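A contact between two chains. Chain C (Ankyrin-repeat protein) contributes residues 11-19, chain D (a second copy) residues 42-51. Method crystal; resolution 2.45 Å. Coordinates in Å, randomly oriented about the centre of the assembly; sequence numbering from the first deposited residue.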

ATOM      1  N   LEU C  11       7.695  -1.761  -4.648  1.00 27.89           N
ATOM      2  CA  LEU C  11       8.826  -1.358  -3.831  1.00 28.07           C
ATOM      3  C   LEU C  11       8.593  -0.089  -3.063  1.00 28.09           C
ATOM      4  O   LEU C  11       8.688  -0.103  -1.825  1.00 28.63           O
ATOM      5  CB  LEU C  11      10.090  -1.197  -4.689  1.00 28.26           C
ATOM      6  CG  LEU C  11      11.391  -0.742  -4.015  1.00 28.70           C
ATOM      7  CD1 LEU C  11      11.732  -1.629  -2.848  1.00 29.24           C
ATOM      8  CD2 LEU C  11      12.516  -0.758  -5.025  1.00 29.25           C
ATOM      9  N   ASN C  12       8.305   0.995  -3.796  1.00 27.51           N
ATOM     10  CA  ASN C  12       8.041   2.310  -3.216  1.00 27.49           C
ATOM     11  C   ASN C  12       6.789   2.355  -2.371  1.00 27.99           C
ATOM     12  O   ASN C  12       6.801   2.954  -1.304  1.00 29.15           O
ATOM     13  CB  ASN C  12       7.963   3.410  -4.292  1.00 26.58           C
ATOM     14  CG  ASN C  12       9.276   3.620  -4.999  1.00 25.32           C
ATOM     15  OD1 ASN C  12      10.310   3.111  -4.574  1.00 26.38           O
ATOM     16  ND2 ASN C  12       9.245   4.352  -6.094  1.00 22.54           N
ATOM     17  N   THR C  13       5.701   1.754  -2.840  1.00 28.08           N
ATOM     18  CA  THR C  13       4.511   1.670  -2.013  1.00 28.53           C
ATOM     19  C   THR C  13       4.831   1.052  -0.648  1.00 28.90           C
ATOM     20  O   THR C  13       4.465   1.623   0.388  1.00 28.53           O
ATOM     21  CB  THR C  13       3.437   0.850  -2.694  1.00 28.79           C
ATOM     22  OG1 THR C  13       3.012   1.539  -3.871  1.00 30.33           O
ATOM     23  CG2 THR C  13       2.233   0.614  -1.760  1.00 27.67           C
ATOM     24  N   ILE C  14       5.492  -0.109  -0.642  1.00 28.73           N
ATOM     25  CA  ILE C  14       5.791  -0.789   0.613  1.00 29.87           C
ATOM     26  C   ILE C  14       6.765   0.076   1.429  1.00 30.76           C
ATOM     27  O   ILE C  14       6.586   0.269   2.641  1.00 30.11           O
ATOM     28  CB  ILE C  14       6.380  -2.215   0.365  1.00 30.54           C
ATOM     29  CG1 ILE C  14       5.385  -3.063  -0.467  1.00 30.87           C
ATOM     30  CG2 ILE C  14       6.753  -2.889   1.660  1.00 27.94           C
ATOM     31  CD1 ILE C  14       5.813  -4.476  -0.706  1.00 29.85           C
ATOM     32  N   VAL C  15       7.784   0.614   0.750  1.00 31.30           N
ATOM     33  CA  VAL C  15       8.782   1.446   1.421  1.00 31.71           C
ATOM     34  C   VAL C  15       8.135   2.642   2.125  1.00 31.85           C
ATOM     35  O   VAL C  15       8.408   2.881   3.307  1.00 32.62           O
ATOM     36  CB  VAL C  15       9.925   1.895   0.459  1.00 32.29           C
ATOM     37  CG1 VAL C  15      10.726   3.040   1.046  1.00 30.88           C
ATOM     38  CG2 VAL C  15      10.854   0.717   0.142  1.00 32.54           C
ATOM     39  N   THR C  16       7.268   3.373   1.413  1.00 31.19           N
ATOM     40  CA  THR C  16       6.538   4.494   1.989  1.00 30.08           C
ATOM     41  C   THR C  16       5.562   4.038   3.076  1.00 30.67           C
ATOM     42  O   THR C  16       5.437   4.669   4.110  1.00 30.72           O
ATOM     43  CB  THR C  16       5.767   5.265   0.904  1.00 30.62           C
ATOM     44  OG1 THR C  16       6.689   5.856  -0.021  1.00 28.75           O
ATOM     45  CG2 THR C  16       4.877   6.366   1.523  1.00 28.09           C
ATOM     46  N   GLY C  17       4.870   2.941   2.834  1.00 31.00           N
ATOM     47  CA  GLY C  17       3.912   2.432   3.786  1.00 32.44           C
ATOM     48  C   GLY C  17       4.501   1.982   5.107  1.00 33.14           C
ATOM     49  O   GLY C  17       3.862   2.144   6.141  1.00 33.61           O
ATOM     50  N   LEU C  18       5.708   1.419   5.086  1.00 33.86           N
ATOM     51  CA  LEU C  18       6.392   1.015   6.319  1.00 34.41           C
ATOM     52  C   LEU C  18       7.327   2.073   6.940  1.00 35.97           C
ATOM     53  O   LEU C  18       7.833   1.865   8.046  1.00 35.46           O
ATOM     54  CB  LEU C  18       7.193  -0.257   6.084  1.00 33.62           C
ATOM     55  CG  LEU C  18       6.466  -1.447   5.462  1.00 32.63           C
ATOM     56  CD1 LEU C  18       7.531  -2.459   5.104  1.00 30.70           C
ATOM     57  CD2 LEU C  18       5.364  -2.027   6.400  1.00 28.77           C
ATOM     58  N   GLN C  19       7.565   3.195   6.250  1.00 38.09           N
ATOM     59  CA  GLN C  19       8.645   4.129   6.643  1.00 40.76           C
ATOM     60  C   GLN C  19      10.017   3.425   6.623  1.00 42.38           C
ATOM     61  O   GLN C  19      10.870   3.677   7.487  1.00 42.52           O
ATOM     62  CB  GLN C  19       8.392   4.757   8.021  1.00 41.15           C
ATOM     63  CG  GLN C  19       6.972   5.291   8.242  1.00 43.67           C
ATOM     64  CD  GLN C  19       6.694   6.557   7.464  1.00 48.05           C
ATOM     65  OE1 GLN C  19       7.328   6.831   6.431  1.00 48.94           O
ATOM     66  NE2 GLN C  19       5.738   7.350   7.955  1.00 49.03           N
TER
ATOM     67  N   TYR D  42      -2.273   5.606  -4.513  1.00 33.71           N
ATOM     68  CA  TYR D  42      -2.361   5.212  -3.110  1.00 33.01           C
ATOM     69  C   TYR D  42      -1.103   5.640  -2.398  1.00 33.52           C
ATOM     70  O   TYR D  42      -1.167   6.243  -1.337  1.00 33.89           O
ATOM     71  CB  TYR D  42      -2.557   3.707  -2.952  1.00 32.06           C
ATOM     72  CG  TYR D  42      -2.345   3.194  -1.538  1.00 31.66           C
ATOM     73  CD1 TYR D  42      -3.219   3.538  -0.504  1.00 29.20           C
ATOM     74  CD2 TYR D  42      -1.259   2.355  -1.226  1.00 31.36           C
ATOM     75  CE1 TYR D  42      -3.030   3.061   0.805  1.00 28.31           C
ATOM     76  CE2 TYR D  42      -1.064   1.867   0.080  1.00 30.22           C
ATOM     77  CZ  TYR D  42      -1.953   2.227   1.086  1.00 30.61           C
ATOM     78  OH  TYR D  42      -1.753   1.770   2.368  1.00 30.46           O
ATOM     79  N   GLU D  43       0.051   5.338  -2.980  1.00 33.84           N
ATOM     80  CA  GLU D  43       1.309   5.821  -2.416  1.00 34.58           C
ATOM     81  C   GLU D  43       1.392   7.368  -2.274  1.00 34.15           C
ATOM     82  O   GLU D  43       1.857   7.882  -1.248  1.00 34.14           O
ATOM     83  CB  GLU D  43       2.515   5.315  -3.209  1.00 34.40           C
ATOM     84  CG  GLU D  43       3.800   5.508  -2.416  1.00 37.37           C
ATOM     85  CD  GLU D  43       5.049   5.781  -3.252  1.00 41.83           C
ATOM     86  OE1 GLU D  43       4.982   5.803  -4.503  1.00 43.91           O
ATOM     87  OE2 GLU D  43       6.124   5.971  -2.637  1.00 43.54           O
ATOM     88  N   ASN D  44       0.967   8.103  -3.298  1.00 33.68           N
ATOM     89  CA  ASN D  44       1.047   9.562  -3.215  1.00 33.33           C
ATOM     90  C   ASN D  44       0.093  10.109  -2.172  1.00 33.48           C
ATOM     91  O   ASN D  44       0.434  11.070  -1.502  1.00 34.09           O
ATOM     92  CB  ASN D  44       0.819  10.260  -4.551  1.00 32.65           C
ATOM     93  CG  ASN D  44       1.354  11.700  -4.548  1.00 32.40           C
ATOM     94  OD1 ASN D  44       2.551  11.942  -4.318  1.00 31.06           O
ATOM     95  ND2 ASN D  44       0.468  12.656  -4.774  1.00 28.78           N
ATOM     96  N   ALA D  45      -1.071   9.474  -2.019  1.00 33.17           N
ATOM     97  CA  ALA D  45      -2.021   9.809  -0.962  1.00 32.84           C
ATOM     98  C   ALA D  45      -1.380   9.677   0.415  1.00 33.10           C
ATOM     99  O   ALA D  45      -1.607  10.527   1.300  1.00 33.14           O
ATOM    100  CB  ALA D  45      -3.272   8.933  -1.057  1.00 32.03           C
ATOM    101  N   MET D  46      -0.577   8.625   0.574  1.00 33.18           N
ATOM    102  CA  MET D  46       0.115   8.319   1.817  1.00 34.10           C
ATOM    103  C   MET D  46       1.117   9.416   2.143  1.00 34.39           C
ATOM    104  O   MET D  46       1.146   9.911   3.274  1.00 34.61           O
ATOM    105  CB  MET D  46       0.839   6.962   1.729  1.00 33.71           C
ATOM    106  CG  MET D  46       0.021   5.753   2.148  1.00 33.87           C
ATOM    107  SD  MET D  46       1.026   4.258   2.480  1.00 36.04           S
ATOM    108  CE  MET D  46       1.697   3.867   0.859  1.00 31.86           C
ATOM    109  N   LYS D  47       1.930   9.806   1.158  1.00 34.94           N
ATOM    110  CA  LYS D  47       2.969  10.828   1.392  1.00 35.36           C
ATOM    111  C   LYS D  47       2.295  12.138   1.733  1.00 35.64           C
ATOM    112  O   LYS D  47       2.669  12.794   2.697  1.00 36.03           O
ATOM    113  CB  LYS D  47       3.905  11.002   0.194  1.00 35.37           C
ATOM    114  CG  LYS D  47       4.654   9.750  -0.213  1.00 35.24           C
ATOM    115  CD  LYS D  47       6.107  10.070  -0.471  1.00 38.87           C
ATOM    116  CE  LYS D  47       6.772   9.095  -1.428  1.00 38.28           C
ATOM    117  NZ  LYS D  47       6.278   9.271  -2.821  1.00 38.63           N
ATOM    118  N   VAL D  48       1.260  12.487   0.970  1.00 36.09           N
ATOM    119  CA  VAL D  48       0.466  13.693   1.228  1.00 36.11           C
ATOM    120  C   VAL D  48      -0.201  13.696   2.624  1.00 37.15           C
ATOM    121  O   VAL D  48      -0.102  14.698   3.353  1.00 37.15           O
ATOM    122  CB  VAL D  48      -0.591  13.920   0.125  1.00 35.92           C
ATOM    123  CG1 VAL D  48      -1.558  15.051   0.519  1.00 34.99           C
ATOM    124  CG2 VAL D  48       0.089  14.194  -1.202  1.00 34.57           C
ATOM    125  N   GLU D  49      -0.884  12.604   2.991  1.00 37.91           N
ATOM    126  CA  GLU D  49      -1.399  12.461   4.361  1.00 38.67           C
ATOM    127  C   GLU D  49      -0.309  12.712   5.410  1.00 38.95           C
ATOM    128  O   GLU D  49      -0.553  13.440   6.377  1.00 39.04           O
ATOM    129  CB  GLU D  49      -1.990  11.083   4.595  1.00 38.82           C
ATOM    130  CG  GLU D  49      -2.484  10.872   6.031  1.00 42.36           C
ATOM    131  CD  GLU D  49      -2.203   9.458   6.571  1.00 48.12           C
ATOM    132  OE1 GLU D  49      -1.050   8.972   6.454  1.00 49.65           O
ATOM    133  OE2 GLU D  49      -3.138   8.832   7.134  1.00 50.99           O
ATOM    134  N   ASN D  50       0.880  12.124   5.215  1.00 39.16           N
ATOM    135  CA  ASN D  50       1.998  12.276   6.159  1.00 39.75           C
ATOM    136  C   ASN D  50       2.365  13.742   6.425  1.00 39.64           C
ATOM    137  O   ASN D  50       2.703  14.079   7.555  1.00 39.94           O
ATOM    138  CB  ASN D  50       3.238  11.441   5.758  1.00 39.67           C
ATOM    139  CG  ASN D  50       3.031   9.902   5.933  1.00 42.80           C
ATOM    140  OD1 ASN D  50       3.801   9.086   5.386  1.00 44.77           O
ATOM    141  ND2 ASN D  50       2.005   9.508   6.694  1.00 43.02           N
ATOM    142  N   SER D  51       2.270  14.616   5.417  1.00 39.25           N
ATOM    143  CA  SER D  51       2.548  16.061   5.627  1.00 39.51           C
ATOM    144  C   SER D  51       1.307  16.910   5.990  1.00 39.59           C
ATOM    145  O   SER D  51       1.312  18.145   5.836  1.00 41.10           O
ATOM    146  CB  SER D  51       3.270  16.707   4.418  1.00 39.29           C
ATOM    147  OG  SER D  51       3.978  15.769   3.629  1.00 39.79           O
TER

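Two helices from two copies of the protein pack side by side, their axes 9.6 Å apart at closest approach and running in nearly the same direction, 25° from parallel. The contact is small, burying 392 Å² in total, and it combines one strong polar interaction with a patch of close nonpolar packing.

The polar centre is Thr C16, whose CA-to-CB bond points toward chain D. With chi1 at m, its OG1 donates a hydrogen bond of 2.7 Å to OE2 of Glu D43. Glu D43 also points toward its partner; chi1 is t, and chi2, at -148°, lies between wells, a setting that carries the carboxylate across to the threonine. One turn along, Lys D47 runs back alongside: its NZ forms a salt bridge with the same Glu D43 OE2 at 3.3 Å, weak as a hydrogen bond. One carboxylate oxygen thus serves both helices, and the charge it brings to the contact is partly compensated from within its own chain. The lysine's aliphatic portion contributes as well, with CE 3.5 Å from Thr C16 OG1.

Met D46 supplies the nonpolar packing. Its chain, m, t, m, is flexible enough to follow the surface of helix C: SD lies 3.7 Å from CA of Gly C17, and CE reaches 3.6 Å from O of Thr C13. Without a side chain at Gly C17, the sulfur rests directly against the backbone; an ideal CB there would lie 3.7 Å from Met D46 SD, touching rather than clashing, and 3.1 Å from Thr C13 O in its own helix. Thr C16 CG2, 4.1 Å from Met D46 CB, shows how threonine serves both halves of the contact, hydroxyl to the carboxylate and methyl to the methionine. Thr C13, also m, sets CG2 against the edge of the Tyr D42 ring, 3.9 Å from CD2, while its OG1 is hydrogen-bonded to a residue just outside the stretches.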